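Local coordinates for Acarbose/maltose binding protein GacH (Streptomyces glaucescens, PDB 3K01) that binds acarbose and an acarbose homologue, and probably maltose, as the extracellular solute receptor of an ABC transporter, at residues M88-V92 against A93-D97. Sequence-based numbering, arbitrary orientation.
Sequences MRTEV and AWVAD
Glu91 ends the strand and at once caps the helix that holds Trp94, the chain swinging round so that the axes of strand 88-91 and helix 93-97 make an angle of 109°. Glu91 O accepts a bond from Trp94 N at 2.8 Å and a weak one from Val95 N, closing the first turn. At the following i-to-i+4 position a water stands in place of a direct bond: the water donates to Val92 O, and its oxygen accepts from Ala96 N at 2.8 Å.

Glu91 is the N-cap residue, and its side chain makes the capping bond. Its CG lies anti to the backbone N (chi1 -158°) and the chain bends at CG, bringing OE1 back over the helix start to accept from Ala93 N at 3.0 Å; the amide meets the carboxylate from above its plane. A carboxylate suits this end, where its charge should be favoured by the helix dipole, and OE2 has a long, weak ion pair with Arg366.

This corner leads out of strand 87-91 of the mixed sheet of the solute-binding protein fold into helix 92-100, the strand running parallel to strand 28-34 and antiparallel to strand 293-302.

Flat and broad, the Trp94 indole takes Glu91 CB over one face, a CH-pi contact 3.6 Å from the centroid of the five-membered ring, only 5° off its normal. The unbranched Met88, bent at chi2, reaches the far end of the indole, CE lying 4.1 Å from CZ3, while Trp298 meets Trp94 edge-to-face. Branched Val95 sets CG2 against Thr90 OG1 at 3.7 Å, the hydroxyl being hydrogen-bonded to Ser301 OG.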
ATOM      1  N   MET A  88       9.392  -7.963  14.147  1.00  8.33           N
ATOM      2  CA  MET A  88       7.954  -7.745  13.888  1.00  9.13           C
ATOM      3  C   MET A  88       7.790  -7.360  12.428  1.00  8.61           C
ATOM      4  O   MET A  88       8.414  -6.395  11.956  1.00  8.99           O
ATOM      5  CB  MET A  88       7.488  -6.586  14.800  1.00  9.27           C
ATOM      6  CG  MET A  88       6.033  -6.144  14.660  1.00  9.57           C
ATOM      7  SD  MET A  88       4.940  -7.504  15.109  1.00 10.37           S
ATOM      8  CE  MET A  88       3.367  -6.900  14.464  1.00 12.75           C
ATOM      9  N   ARG A  89       6.909  -8.075  11.720  1.00  9.36           N
ATOM     10  CA  ARG A  89       6.519  -7.621  10.370  1.00  9.59           C
ATOM     11  C   ARG A  89       5.653  -6.362  10.527  1.00  9.64           C
ATOM     12  O   ARG A  89       4.649  -6.384  11.251  1.00 10.23           O
ATOM     13  CB  ARG A  89       5.784  -8.707   9.605  1.00 10.43           C
ATOM     14  CG  ARG A  89       5.824  -8.463   8.128  1.00  9.32           C
ATOM     15  CD  ARG A  89       4.799  -9.266   7.404  1.00 10.58           C
ATOM     16  NE  ARG A  89       5.004  -9.339   5.962  1.00  8.61           N
ATOM     17  CZ  ARG A  89       4.035  -9.659   5.102  1.00  8.94           C
ATOM     18  NH1 ARG A  89       2.809  -9.904   5.549  1.00  9.91           N
ATOM     19  NH2 ARG A  89       4.305  -9.753   3.814  1.00 10.42           N
ATOM     20  N   THR A  90       6.053  -5.282   9.852  1.00  8.70           N
ATOM     21  CA  THR A  90       5.497  -3.946  10.122  0.50  9.20           C
ATOM     22  C   THR A  90       4.931  -3.335   8.859  1.00  8.67           C
ATOM     23  O   THR A  90       5.638  -3.170   7.874  1.00  8.05           O
ATOM     24  CB  THR A  90       6.557  -2.945  10.685  0.50  9.76           C
ATOM     25  OG1 THR A  90       7.738  -2.953   9.861  0.50  8.78           O
ATOM     26  CG2 THR A  90       6.936  -3.281  12.126  0.50 11.27           C
ATOM     27  N   GLU A  91       3.638  -3.004   8.859  1.00  8.55           N
ATOM     28  CA  GLU A  91       3.072  -2.376   7.679  0.50  8.31           C
ATOM     29  C   GLU A  91       3.779  -1.034   7.502  1.00  8.37           C
ATOM     30  O   GLU A  91       4.321  -0.493   8.465  1.00  7.60           O
ATOM     31  CB  GLU A  91       1.574  -2.211   7.872  0.50  8.71           C
ATOM     32  CG  GLU A  91       0.785  -2.067   6.594  0.50 10.26           C
ATOM     33  CD  GLU A  91       0.408  -0.628   6.283  0.50 13.54           C
ATOM     34  OE1 GLU A  91       0.554   0.272   7.152  0.50 12.87           O
ATOM     35  OE2 GLU A  91      -0.070  -0.392   5.155  0.50 17.55           O
ATOM     36  N   VAL A  92       3.804  -0.487   6.286  1.00  8.25           N
ATOM     37  CA  VAL A  92       4.573   0.735   6.074  1.00  8.52           C
ATOM     38  C   VAL A  92       4.230   1.859   7.073  1.00  8.19           C
ATOM     39  O   VAL A  92       5.131   2.552   7.554  1.00  8.93           O
ATOM     40  CB  VAL A  92       4.512   1.257   4.632  1.00  8.75           C
ATOM     41  CG1 VAL A  92       5.254   0.319   3.662  1.00  9.85           C
ATOM     42  CG2 VAL A  92       3.072   1.536   4.146  1.00 10.30           C
ATOM     43  N   ALA A  93       2.953   2.055   7.383  1.00  8.04           N
ATOM     44  CA  ALA A  93       2.543   3.113   8.330  1.00  8.83           C
ATOM     45  C   ALA A  93       2.882   2.735   9.770  1.00  8.44           C
ATOM     46  O   ALA A  93       2.989   3.602  10.647  1.00  9.15           O
ATOM     47  CB  ALA A  93       1.042   3.401   8.223  1.00  9.78           C
ATOM     48  N   TRP A  94       3.043   1.442  10.041  1.00  7.77           N
ATOM     49  CA  TRP A  94       3.285   0.997  11.414  1.00  7.89           C
ATOM     50  C   TRP A  94       4.710   1.318  11.859  1.00  8.60           C
ATOM     51  O   TRP A  94       4.961   1.329  13.066  1.00  8.12           O
ATOM     52  CB  TRP A  94       3.039  -0.493  11.601  1.00  8.07           C
ATOM     53  CG  TRP A  94       1.639  -0.965  11.392  1.00  7.98           C
ATOM     54  CD1 TRP A  94       0.556  -0.229  10.990  1.00  9.58           C
ATOM     55  CD2 TRP A  94       1.212  -2.321  11.493  1.00  8.93           C
ATOM     56  NE1 TRP A  94      -0.534  -1.069  10.864  1.00 10.31           N
ATOM     57  CE2 TRP A  94      -0.158  -2.353  11.173  1.00  9.76           C
ATOM     58  CE3 TRP A  94       1.858  -3.520  11.836  1.00  9.35           C
ATOM     59  CZ2 TRP A  94      -0.895  -3.550  11.158  1.00 11.10           C
ATOM     60  CZ3 TRP A  94       1.122  -4.707  11.835  1.00  8.92           C
ATOM     61  CH2 TRP A  94      -0.242  -4.699  11.505  1.00  9.94           C
ATOM     62  N   VAL A  95       5.643   1.545  10.935  1.00  7.74           N
ATOM     63  CA  VAL A  95       7.001   1.886  11.348  1.00  7.97           C
ATOM     64  C   VAL A  95       6.980   3.142  12.207  1.00  7.80           C
ATOM     65  O   VAL A  95       7.491   3.113  13.334  1.00  8.27           O
ATOM     66  CB  VAL A  95       7.931   2.047  10.146  1.00  7.89           C
ATOM     67  CG1 VAL A  95       9.338   2.460  10.619  1.00  9.66           C
ATOM     68  CG2 VAL A  95       8.003   0.747   9.369  1.00  8.90           C
ATOM     69  N   ALA A  96       6.399   4.225  11.712  1.00  7.94           N
ATOM     70  CA  ALA A  96       6.341   5.456  12.494  1.00  7.72           C
ATOM     71  C   ALA A  96       5.429   5.299  13.706  1.00  9.24           C
ATOM     72  O   ALA A  96       5.719   5.860  14.766  1.00  8.82           O
ATOM     73  CB  ALA A  96       5.887   6.600  11.647  1.00  8.36           C
ATOM     74  N   ASP A  97       4.354   4.527  13.575  1.00  8.25           N
ATOM     75  CA  ASP A  97       3.435   4.261  14.686  1.00  9.13           C
ATOM     76  C   ASP A  97       4.259   3.657  15.840  1.00  8.85           C
ATOM     77  O   ASP A  97       4.327   4.216  16.950  1.00  9.45           O
ATOM     78  CB  ASP A  97       2.322   3.316  14.186  1.00  9.22           C
ATOM     79  CG  ASP A  97       1.221   3.075  15.190  1.00 11.63           C
ATOM     80  OD1 ASP A  97       1.198   3.744  16.247  1.00 13.44           O
ATOM     81  OD2 ASP A  97       0.388   2.202  14.871  1.00 12.11           O
TER
HETATM   82  O   HOH W   1       5.716   4.760   9.004  1.00  8.31           O